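Local coordinates for protein Udp-n-acetylglucosamine pyrophosphorylase (Trypanosoma brucei, PDB 4BQH) that probably catalyses the formation of UDP-N-acetylglucosamine and diphosphate from UTP and N-acetylglucosamine 1-phosphate, at residues A[352-357]-A[425-430]; A[81-86]-A[96-101]; A[292-297]-A[359-364]; A[282-287]-A[449-454]. All blocks are in the same frame, centred on the assembly; numbering follows the deposited sequence.

Contact 1. Residues A[352-357]-A[425-430]; sequences FNCANI and IMQVDR
Gln-427 reaches across to the backbone of Asn-353 and Cys-354 with the end of its amide, and this one side chain carries the polar part of the contact. Its CG stands anti to the backbone N (chi1 -179°) and the chain then bends at chi2. NE2 donates to Asn-353 O at 3.0 Å in a nearly straight bond, 167° at the hydrogen. The acceptor lies close to the plane of the Gln-427 amide, whereas the donor sits above the plane of the Asn-353 carbonyl, 36° out of it. The other amide atom, OE1, packs beside Cys-354, 3.6 Å from its CA and 3.7 Å from SG, and accepts a hydrogen bond from Thr-308 OG1, so both halves of a buried amide are satisfied and its rotation is fixed.

Apolar contacts flank the amide. Cys-354 SG leans on Ile-425 CG2 at 4.3 Å, and further along Ile-357 CD1 meets Val-428 CG2 at 4.4 Å. Arg-430 approaches Ala-355 CB obliquely while its guanidinium is engaged by Glu-316 and the carbonyl of Pro-310. The two segments do not pair directly: strand 304-309 pairs with both 355-357 and 423-427, antiparallel to the first and parallel to the second, in the mixed central sheet of a GT-A-clan nucleotidyltransferase.

Contact 2. Residues A[81-86]-A[96-101]; sequences SFFDIS and KRIKNL
The guanidinium of Arg-97 lies over one face of the Phe-83 ring, its plane 33° from that of the ring, so the two flat groups overlap without being parallel. The overlap is off-centre: Arg-97 CZ is 4.1 Å from the ring centroid and 34° off the ring normal, an offset cation-pi contact. Atom by atom, NH1 of Arg-97 comes closest, 3.4 Å from Phe-83 CD1, while NH2 also lies over the ring face. Within its own segment, Ile-85 CG2 lies against the opposite face of the ring, offset toward the rim. Leu-101 CD1 comes up tip to tip with Phe-83, 3.6 Å from CE2, and Ile-98 CG1 reaches CZ of the same ring at 4.0 Å; both approach obliquely.

The Arg-97 chain is extended from CG to NE, with CG anti to the backbone N (chi1 -179°), and ring and arginine slide past each other in opposite directions. Beside the ring, Ile-85 and Ile-98 meet obliquely, CG2 to CD1 at 3.8 Å. Next to this packing, Asp-84 OD1 closes an Asx turn by accepting from Ser-86 N, and it takes a second bond from Ser-86 OG at 2.6 Å.

Strand 83-84 runs parallel to strand 423-427 at the edge of the sheet, helix 95-110 covers the Phe-83 side of it, and helix 291-300 packs against the same side chains: Tyr-296 meets the Phe-83 ring, Val-292 touches both Phe-83 and Ile-98, and Leu-101 packs on Glu-299.

Contact 3. Residues A[292-297]-A[359-364]; sequences VFIGYA and SNLCSL
Helix 292-297 and strand 359-363 run 41° apart in their N-to-C directions, with axes 9.5 Å apart at closest approach, as a helix laid on a face of the sheet. This is the layered alpha/beta packing of a Rossmann-like GT-A nucleotidyltransferase core, with the strand placed in the sheet between 275-280 and 304-309, antiparallel to both.

Leu-361 is the residue round which the contact is built. Its CB sits over one face of the Phe-293 ring, 3.8 Å from the centroid and 18° off the ring normal, a CH-pi contact in which the two side chains slide past each other in opposite directions. CG of Leu-361 stands anti to the backbone N (chi1 -176°), and beyond it CD2 drops onto the helix, meeting Ala-297 CB at 3.6 Å and, across a side chain running at about a right angle, Ile-294 CG1 at 4.1 Å. The Phe-293 ring also touches strand backbone, its CZ 3.7 Å from Asn-360 C in an oblique approach. A side-chain contact adds to this, Ser-359 OG lying 4.0 Å from Phe-293 CE2.

Around them, Phe-293 and Ala-297 touch Val-305 of strand 304-309, Phe-293 also touches Met-426, and Leu-361 extends to Tyr-275 and Gln-277. At the meeting point itself, Leu-361 CD2 nests 3.5 Å from the carbonyl oxygen Phe-293 O, an atom already bonded to Ala-297 N within the helix.

Contact 4. Residues A[282-287]-A[449-454]; sequences DNLLAN and ADAVRL
Leu-284 holds its CG anti to the backbone N (chi1 -174°), while the next residue, Leu-285, swings CG to the position anti to the carbonyl carbon (chi1 -81°); the two CG atoms are thus set in different directions, Leu-284 lying over Ala-451 and Val-452 and Leu-285 at the Ala-451 carbonyl and Leu-454. Leu-284 CD2 presses on Ala-451 CB at 3.7 Å, and its CB is 3.9 Å from the same methyl. That CD2 also reaches Val-452 CG2 at 4.1 Å, even though the CB of Val-452 is directed away from the loop. The small Ala-451 gives the backbone its nearest approach, its CA being 6.3 Å from that of Leu-284.

Leu-285 divides its branches. CD1 lies 3.7 Å from the backbone carbonyl oxygen of Ala-451, and CD2 meets Leu-454 CB at 3.6 Å, with CD1 of Leu-454 close by; the two leucine side chains cross at about a right angle.

The leucines form the middle of a type I beta turn from Asn-283 to Ala-286, in the loop that leads from strand 275-280 to helix 291-300. Asn-283 OD1 accepts from Leu-285 N in an Asx turn, the donor lying well above the carbonyl plane, and it takes a further bond from Gly-435 N. Asn-283 ND2 donates to the carbonyl of Glu-433, so the polar end of this residue ties the turn to the region 433-435. Leu-284 also packs on Leu-147 and Met-150 of helix 147-166, while Ala-451 touches Val-437 and Val-452 touches Leu-141.

How the contacts relate
From the N terminus, contact 2 closes first, a short local loop joining strand 83-84 to helix 95-110, in series with all the others. Contact 4 then opens at 282-287 and spans the longest loop, tying the connection after strand 275-280 to helix 448-471; contacts 3 and 1 nest inside it and cross each other, since their segments alternate along the chain. Contacts 1, 2 and 3 reach one mixed sheet. Between contacts 1 and 2, Gln-427 pairs its backbone with Phe-83 and Ile-85; between contacts 1 and 3, Tyr-296 OH probably hydrogen-bonds Ile-425 O; between contacts 2 and 3, Leu-101 packs against Gly-295. Contact 4 meets contact 1 where Leu-285 touches Arg-430.

Contact 1. Residues A[352-357]-A[425-430]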
# COMPACT_ATOMS: atom_id res chain seq x y z
N PHE A 352 16.04 -12.16 -13.27
CA PHE A 352 15.51 -11.23 -12.26
C PHE A 352 14.08 -10.93 -12.62
O PHE A 352 13.81 -10.05 -13.43
CB PHE A 352 16.33 -9.95 -12.24
CG PHE A 352 17.72 -10.12 -11.68
CD1 PHE A 352 17.95 -9.95 -10.31
CD2 PHE A 352 18.79 -10.41 -12.51
CE1 PHE A 352 19.23 -10.08 -9.78
CE2 PHE A 352 20.08 -10.56 -11.99
CZ PHE A 352 20.30 -10.39 -10.63
N ASN A 353 13.16 -11.68 -12.03
CA ASN A 353 11.78 -11.69 -12.52
C ASN A 353 10.75 -11.50 -11.40
O ASN A 353 9.59 -11.86 -11.55
CB ASN A 353 11.52 -13.02 -13.26
CG ASN A 353 10.34 -12.93 -14.21
OD1 ASN A 353 10.09 -11.88 -14.82
ND2 ASN A 353 9.64 -14.05 -14.38
N CYS A 354 11.18 -10.94 -10.27
CA CYS A 354 10.22 -10.65 -9.18
C CYS A 354 10.09 -9.14 -9.05
O CYS A 354 10.83 -8.52 -8.28
CB CYS A 354 10.67 -11.28 -7.86
SG CYS A 354 10.68 -13.09 -7.92
N ALA A 355 9.20 -8.56 -9.84
CA ALA A 355 9.00 -7.09 -9.82
C ALA A 355 8.22 -6.61 -8.59
O ALA A 355 7.21 -7.21 -8.18
CB ALA A 355 8.31 -6.64 -11.10
N ASN A 356 8.69 -5.51 -8.02
CA ASN A 356 8.11 -4.91 -6.85
C ASN A 356 6.77 -4.21 -7.16
O ASN A 356 6.75 -3.23 -7.89
CB ASN A 356 9.11 -3.90 -6.26
CG ASN A 356 8.58 -3.21 -5.02
OD1 ASN A 356 7.78 -3.79 -4.28
ND2 ASN A 356 9.02 -1.98 -4.79
N ILE A 357 5.66 -4.71 -6.60
CA ILE A 357 4.36 -4.04 -6.77
C ILE A 357 3.92 -3.29 -5.49
O ILE A 357 2.75 -2.90 -5.34
CB ILE A 357 3.26 -4.99 -7.31
CG1 ILE A 357 2.98 -6.14 -6.33
CG2 ILE A 357 3.67 -5.54 -8.69
CD1 ILE A 357 1.59 -6.73 -6.49
N ILE A 425 8.94 -14.24 -0.45
CA ILE A 425 8.36 -13.66 -1.66
C ILE A 425 7.15 -14.50 -2.05
O ILE A 425 7.21 -15.75 -2.02
CB ILE A 425 9.37 -13.75 -2.82
CG1 ILE A 425 10.50 -12.72 -2.59
CG2 ILE A 425 8.66 -13.52 -4.17
CD1 ILE A 425 11.72 -12.91 -3.48
N MET A 426 6.06 -13.82 -2.42
CA MET A 426 4.90 -14.49 -3.01
C MET A 426 4.70 -13.89 -4.41
O MET A 426 4.36 -12.72 -4.54
CB MET A 426 3.65 -14.32 -2.13
CG MET A 426 2.44 -15.12 -2.62
SD MET A 426 1.13 -15.12 -1.36
CE MET A 426 0.47 -13.54 -1.56
N GLN A 427 4.98 -14.68 -5.44
CA GLN A 427 4.87 -14.21 -6.83
C GLN A 427 3.42 -14.43 -7.26
O GLN A 427 2.94 -15.55 -7.24
CB GLN A 427 5.84 -14.99 -7.73
CG GLN A 427 5.81 -14.55 -9.21
CD GLN A 427 6.94 -13.60 -9.59
OE1 GLN A 427 7.16 -12.57 -8.94
NE2 GLN A 427 7.67 -13.95 -10.66
N VAL A 428 2.74 -13.34 -7.63
CA VAL A 428 1.30 -13.36 -7.91
C VAL A 428 1.03 -12.94 -9.36
O VAL A 428 1.90 -12.43 -10.05
CB VAL A 428 0.48 -12.48 -6.92
CG1 VAL A 428 0.63 -12.97 -5.49
CG2 VAL A 428 0.86 -10.99 -7.03
N ASP A 429 -0.22 -13.15 -9.77
CA ASP A 429 -0.73 -12.86 -11.09
C ASP A 429 -1.03 -11.36 -11.21
O ASP A 429 -1.98 -10.88 -10.61
CB ASP A 429 -2.01 -13.71 -11.24
CG ASP A 429 -2.44 -13.90 -12.67
OD1 ASP A 429 -2.39 -12.91 -13.44
OD2 ASP A 429 -2.88 -15.05 -12.99
N ARG A 430 -0.25 -10.63 -12.01
CA ARG A 430 -0.35 -9.17 -12.07
C ARG A 430 -1.76 -8.72 -12.40
O ARG A 430 -2.30 -7.80 -11.80
CB ARG A 430 0.64 -8.59 -13.11
CG ARG A 430 0.61 -7.06 -13.18
CD ARG A 430 1.42 -6.54 -14.36
NE ARG A 430 2.83 -6.93 -14.27
CZ ARG A 430 3.86 -6.07 -14.27
NH1 ARG A 430 3.66 -4.76 -14.31
NH2 ARG A 430 5.10 -6.54 -14.20

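Contact 2. Residues A[81-86]-A[96-101]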
# COMPACT_ATOMS: atom_id res chain seq x y z
N SER A 81 12.43 -21.15 -5.64
CA SER A 81 12.59 -20.97 -4.17
C SER A 81 11.45 -20.24 -3.42
O SER A 81 11.42 -20.22 -2.19
CB SER A 81 13.92 -20.28 -3.86
OG SER A 81 13.88 -18.89 -4.20
N PHE A 82 10.52 -19.65 -4.16
CA PHE A 82 9.48 -18.80 -3.56
C PHE A 82 8.12 -19.34 -3.96
O PHE A 82 8.00 -20.07 -4.94
CB PHE A 82 9.66 -17.35 -4.04
CG PHE A 82 9.82 -17.21 -5.53
CD1 PHE A 82 8.71 -17.06 -6.37
CD2 PHE A 82 11.09 -17.23 -6.11
CE1 PHE A 82 8.87 -16.91 -7.75
CE2 PHE A 82 11.26 -17.10 -7.49
CZ PHE A 82 10.15 -16.93 -8.30
N PHE A 83 7.08 -18.96 -3.22
CA PHE A 83 5.72 -19.40 -3.49
C PHE A 83 5.25 -18.65 -4.75
O PHE A 83 5.20 -17.41 -4.75
CB PHE A 83 4.86 -19.04 -2.28
CG PHE A 83 3.45 -19.59 -2.29
CD1 PHE A 83 3.14 -20.82 -2.88
CD2 PHE A 83 2.44 -18.88 -1.66
CE1 PHE A 83 1.83 -21.31 -2.85
CE2 PHE A 83 1.14 -19.35 -1.62
CZ PHE A 83 0.83 -20.57 -2.22
N ASP A 84 4.95 -19.41 -5.80
CA ASP A 84 4.59 -18.82 -7.08
C ASP A 84 3.16 -19.23 -7.46
O ASP A 84 2.91 -20.37 -7.82
CB ASP A 84 5.61 -19.21 -8.15
CG ASP A 84 5.46 -18.42 -9.45
OD1 ASP A 84 4.37 -17.89 -9.72
OD2 ASP A 84 6.47 -18.31 -10.19
N ILE A 85 2.24 -18.28 -7.38
CA ILE A 85 0.86 -18.52 -7.77
C ILE A 85 0.45 -17.59 -8.94
O ILE A 85 -0.69 -17.18 -9.05
CB ILE A 85 -0.07 -18.44 -6.55
CG1 ILE A 85 0.08 -17.11 -5.81
CG2 ILE A 85 0.24 -19.58 -5.59
CD1 ILE A 85 -0.87 -16.91 -4.65
N SER A 86 1.40 -17.34 -9.83
CA SER A 86 1.30 -16.25 -10.80
C SER A 86 0.53 -16.59 -12.08
O SER A 86 0.38 -15.73 -12.94
CB SER A 86 2.69 -15.66 -11.14
OG SER A 86 3.50 -16.63 -11.80
N LYS A 96 -4.66 -27.36 -3.12
CA LYS A 96 -4.85 -27.72 -1.71
C LYS A 96 -4.06 -26.79 -0.79
O LYS A 96 -4.57 -26.32 0.22
CB LYS A 96 -4.46 -29.16 -1.43
CG LYS A 96 -4.81 -29.60 -0.01
CD LYS A 96 -4.49 -31.07 0.23
CE LYS A 96 -5.08 -31.55 1.55
NZ LYS A 96 -4.45 -30.90 2.74
N ARG A 97 -2.81 -26.53 -1.16
CA ARG A 97 -1.94 -25.67 -0.35
C ARG A 97 -2.54 -24.27 -0.24
O ARG A 97 -2.55 -23.68 0.84
CB ARG A 97 -0.53 -25.58 -0.95
CG ARG A 97 0.41 -24.70 -0.11
CD ARG A 97 1.79 -24.70 -0.71
NE ARG A 97 2.67 -23.77 -0.00
CZ ARG A 97 3.85 -23.37 -0.47
NH1 ARG A 97 4.29 -23.81 -1.65
NH2 ARG A 97 4.57 -22.53 0.24
N ILE A 98 -3.03 -23.75 -1.38
CA ILE A 98 -3.68 -22.43 -1.39
C ILE A 98 -4.91 -22.40 -0.48
O ILE A 98 -5.09 -21.47 0.32
CB ILE A 98 -4.06 -21.99 -2.83
CG1 ILE A 98 -2.78 -21.64 -3.61
CG2 ILE A 98 -5.00 -20.80 -2.80
CD1 ILE A 98 -2.94 -21.66 -5.14
N LYS A 99 -5.76 -23.41 -0.58
CA LYS A 99 -6.95 -23.50 0.25
C LYS A 99 -6.58 -23.60 1.74
O LYS A 99 -7.24 -23.00 2.61
CB LYS A 99 -7.79 -24.72 -0.15
CG LYS A 99 -9.15 -24.81 0.53
CD LYS A 99 -10.05 -25.86 -0.13
CE LYS A 99 -10.48 -25.41 -1.54
NZ LYS A 99 -11.61 -26.23 -2.07
N ASN A 100 -5.53 -24.36 2.03
CA ASN A 100 -5.13 -24.51 3.42
C ASN A 100 -4.54 -23.21 4.01
O ASN A 100 -4.81 -22.87 5.16
CB ASN A 100 -4.16 -25.66 3.58
CG ASN A 100 -4.84 -27.02 3.42
OD1 ASN A 100 -4.18 -28.01 3.09
ND2 ASN A 100 -6.14 -27.06 3.65
N LEU A 101 -3.77 -22.49 3.20
CA LEU A 101 -3.21 -21.20 3.63
C LEU A 101 -4.34 -20.19 3.84
O LEU A 101 -4.31 -19.39 4.77
CB LEU A 101 -2.21 -20.67 2.59
CG LEU A 101 -0.86 -21.42 2.53
CD1 LEU A 101 -0.05 -20.92 1.34
CD2 LEU A 101 -0.03 -21.26 3.81

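Contact 3. Residues A[292-297]-A[359-364]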
# COMPACT_ATOMS: atom_id res chain seq x y z
N VAL A 292 -4.68 -15.64 1.86
CA VAL A 292 -3.56 -16.51 1.41
C VAL A 292 -2.21 -15.86 1.77
O VAL A 292 -1.29 -16.55 2.24
CB VAL A 292 -3.64 -16.81 -0.10
CG1 VAL A 292 -2.44 -17.61 -0.60
CG2 VAL A 292 -4.95 -17.54 -0.40
N PHE A 293 -2.10 -14.56 1.55
CA PHE A 293 -0.91 -13.76 1.89
C PHE A 293 -0.65 -13.89 3.40
O PHE A 293 0.45 -14.18 3.84
CB PHE A 293 -1.27 -12.31 1.53
CG PHE A 293 -0.11 -11.34 1.40
CD1 PHE A 293 1.20 -11.75 1.19
CD2 PHE A 293 -0.40 -9.99 1.41
CE1 PHE A 293 2.22 -10.79 1.01
CE2 PHE A 293 0.61 -9.03 1.23
CZ PHE A 293 1.91 -9.44 1.03
N ILE A 294 -1.71 -13.70 4.19
CA ILE A 294 -1.64 -13.81 5.66
C ILE A 294 -1.28 -15.23 6.12
O ILE A 294 -0.41 -15.41 6.99
CB ILE A 294 -2.95 -13.34 6.30
CG1 ILE A 294 -3.15 -11.83 6.01
CG2 ILE A 294 -2.98 -13.62 7.81
CD1 ILE A 294 -4.62 -11.40 6.20
N GLY A 295 -1.94 -16.22 5.55
CA GLY A 295 -1.68 -17.63 5.89
C GLY A 295 -0.25 -18.03 5.56
O GLY A 295 0.43 -18.71 6.35
N TYR A 296 0.23 -17.57 4.40
CA TYR A 296 1.62 -17.82 4.01
C TYR A 296 2.59 -17.21 5.02
O TYR A 296 3.57 -17.86 5.43
CB TYR A 296 1.86 -17.22 2.62
CG TYR A 296 3.23 -17.46 2.01
CD1 TYR A 296 3.77 -18.76 1.88
CD2 TYR A 296 3.94 -16.39 1.49
CE1 TYR A 296 5.02 -18.94 1.27
CE2 TYR A 296 5.20 -16.56 0.91
CZ TYR A 296 5.73 -17.82 0.80
OH TYR A 296 6.96 -17.91 0.18
N ALA A 297 2.36 -15.97 5.44
CA ALA A 297 3.25 -15.37 6.43
C ALA A 297 3.28 -16.19 7.72
O ALA A 297 4.33 -16.43 8.28
CB ALA A 297 2.83 -13.93 6.73
N SER A 359 3.43 -4.16 -2.37
CA SER A 359 2.40 -4.80 -1.58
C SER A 359 3.12 -5.72 -0.58
O SER A 359 3.76 -6.69 -0.99
CB SER A 359 1.50 -5.62 -2.50
OG SER A 359 0.52 -6.28 -1.73
N ASN A 360 3.03 -5.39 0.70
CA ASN A 360 3.83 -6.05 1.74
C ASN A 360 2.98 -6.49 2.91
O ASN A 360 1.94 -5.90 3.21
CB ASN A 360 4.92 -5.14 2.33
CG ASN A 360 5.82 -4.48 1.30
OD1 ASN A 360 6.14 -5.03 0.23
ND2 ASN A 360 6.30 -3.33 1.66
N LEU A 361 3.44 -7.54 3.59
CA LEU A 361 2.81 -7.94 4.84
C LEU A 361 3.92 -8.05 5.86
O LEU A 361 4.87 -8.81 5.68
CB LEU A 361 2.09 -9.28 4.64
CG LEU A 361 1.30 -9.78 5.85
CD1 LEU A 361 0.08 -8.92 6.10
CD2 LEU A 361 0.83 -11.19 5.58
N CYS A 362 3.83 -7.28 6.94
CA CYS A 362 4.91 -7.25 7.92
C CYS A 362 4.38 -7.61 9.30
O CYS A 362 3.28 -7.20 9.65
CB CYS A 362 5.50 -5.86 8.00
SG CYS A 362 6.24 -5.32 6.44
N SER A 363 5.18 -8.35 10.08
CA SER A 363 4.82 -8.57 11.48
C SER A 363 4.86 -7.24 12.24
O SER A 363 5.59 -6.30 11.89
CB SER A 363 5.79 -9.55 12.15
OG SER A 363 7.08 -8.98 12.29
N LEU A 364 4.11 -7.17 13.32
CA LEU A 364 4.18 -5.98 14.16
C LEU A 364 5.57 -5.85 14.80
O LEU A 364 6.09 -4.75 14.94
CB LEU A 364 3.08 -5.98 15.23
CG LEU A 364 2.82 -4.56 15.78
CD1 LEU A 364 2.16 -3.66 14.74
CD2 LEU A 364 1.94 -4.61 17.02

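Contact 4. Residues A[282-287]-A[449-454]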
# COMPACT_ATOMS: atom_id res chain seq x y z
N ASP A 282 -3.87 3.68 -4.64
CA ASP A 282 -3.98 3.72 -6.12
C ASP A 282 -4.24 2.38 -6.83
O ASP A 282 -4.52 2.36 -8.03
CB ASP A 282 -2.76 4.43 -6.75
CG ASP A 282 -1.48 3.59 -6.77
OD1 ASP A 282 -1.47 2.37 -6.44
OD2 ASP A 282 -0.41 4.17 -7.13
N ASN A 283 -4.16 1.28 -6.09
CA ASN A 283 -4.25 -0.03 -6.71
C ASN A 283 -5.69 -0.50 -6.74
O ASN A 283 -6.21 -0.98 -5.73
CB ASN A 283 -3.38 -1.03 -5.96
CG ASN A 283 -3.35 -2.38 -6.64
OD1 ASN A 283 -3.92 -2.55 -7.72
ND2 ASN A 283 -2.69 -3.33 -6.02
N LEU A 284 -6.33 -0.37 -7.90
CA LEU A 284 -7.73 -0.75 -8.00
C LEU A 284 -7.94 -2.24 -7.74
O LEU A 284 -9.02 -2.65 -7.29
CB LEU A 284 -8.28 -0.43 -9.39
CG LEU A 284 -9.79 -0.65 -9.60
CD1 LEU A 284 -10.64 0.28 -8.72
CD2 LEU A 284 -10.16 -0.44 -11.07
N LEU A 285 -6.92 -3.05 -8.04
CA LEU A 285 -7.04 -4.49 -7.92
C LEU A 285 -6.51 -5.05 -6.57
O LEU A 285 -6.32 -6.26 -6.45
CB LEU A 285 -6.31 -5.19 -9.06
CG LEU A 285 -7.01 -5.31 -10.43
CD1 LEU A 285 -7.81 -4.09 -10.88
CD2 LEU A 285 -5.90 -5.65 -11.42
N ALA A 286 -6.34 -4.19 -5.59
CA ALA A 286 -5.66 -4.57 -4.35
C ALA A 286 -6.41 -5.70 -3.65
O ALA A 286 -7.64 -5.64 -3.49
CB ALA A 286 -5.55 -3.37 -3.42
N ASN A 287 -5.67 -6.76 -3.32
CA ASN A 287 -6.26 -7.89 -2.65
C ASN A 287 -6.16 -7.60 -1.15
O ASN A 287 -5.20 -7.99 -0.47
CB ASN A 287 -5.56 -9.18 -3.07
CG ASN A 287 -6.28 -10.41 -2.61
OD1 ASN A 287 -7.23 -10.33 -1.83
ND2 ASN A 287 -5.85 -11.56 -3.09
N ALA A 449 -8.82 3.73 -17.03
CA ALA A 449 -9.38 2.77 -17.96
C ALA A 449 -8.62 1.47 -18.02
O ALA A 449 -9.22 0.42 -18.22
CB ALA A 449 -9.49 3.39 -19.36
N ASP A 450 -7.28 1.54 -17.90
CA ASP A 450 -6.45 0.35 -17.90
C ASP A 450 -6.78 -0.50 -16.68
O ASP A 450 -6.90 -1.72 -16.80
CB ASP A 450 -4.94 0.67 -17.94
CG ASP A 450 -4.48 1.30 -19.27
OD1 ASP A 450 -5.01 0.96 -20.36
OD2 ASP A 450 -3.58 2.16 -19.23
N ALA A 451 -6.94 0.13 -15.51
CA ALA A 451 -7.26 -0.61 -14.29
C ALA A 451 -8.66 -1.22 -14.36
O ALA A 451 -8.84 -2.38 -14.01
CB ALA A 451 -7.14 0.28 -13.05
N VAL A 452 -9.63 -0.44 -14.83
CA VAL A 452 -11.01 -0.93 -15.01
C VAL A 452 -11.03 -2.12 -15.97
O VAL A 452 -11.70 -3.09 -15.71
CB VAL A 452 -12.01 0.20 -15.42
CG1 VAL A 452 -13.35 -0.37 -15.94
CG2 VAL A 452 -12.22 1.18 -14.26
N ARG A 453 -10.28 -2.06 -17.08
CA ARG A 453 -10.21 -3.24 -17.94
C ARG A 453 -9.74 -4.49 -17.20
O ARG A 453 -10.29 -5.56 -17.40
CB ARG A 453 -9.31 -2.99 -19.17
CG ARG A 453 -9.04 -4.23 -20.04
CD ARG A 453 -8.01 -3.91 -21.15
NE ARG A 453 -8.40 -2.67 -21.80
CZ ARG A 453 -7.70 -1.54 -21.75
NH1 ARG A 453 -6.50 -1.48 -21.14
NH2 ARG A 453 -8.18 -0.48 -22.35
N LEU A 454 -8.71 -4.38 -16.35
CA LEU A 454 -8.24 -5.57 -15.62
C LEU A 454 -9.30 -6.07 -14.63
O LEU A 454 -9.49 -7.28 -14.48
CB LEU A 454 -6.95 -5.26 -14.84
CG LEU A 454 -5.74 -4.89 -15.72
CD1 LEU A 454 -4.58 -4.47 -14.82
CD2 LEU A 454 -5.32 -6.03 -16.62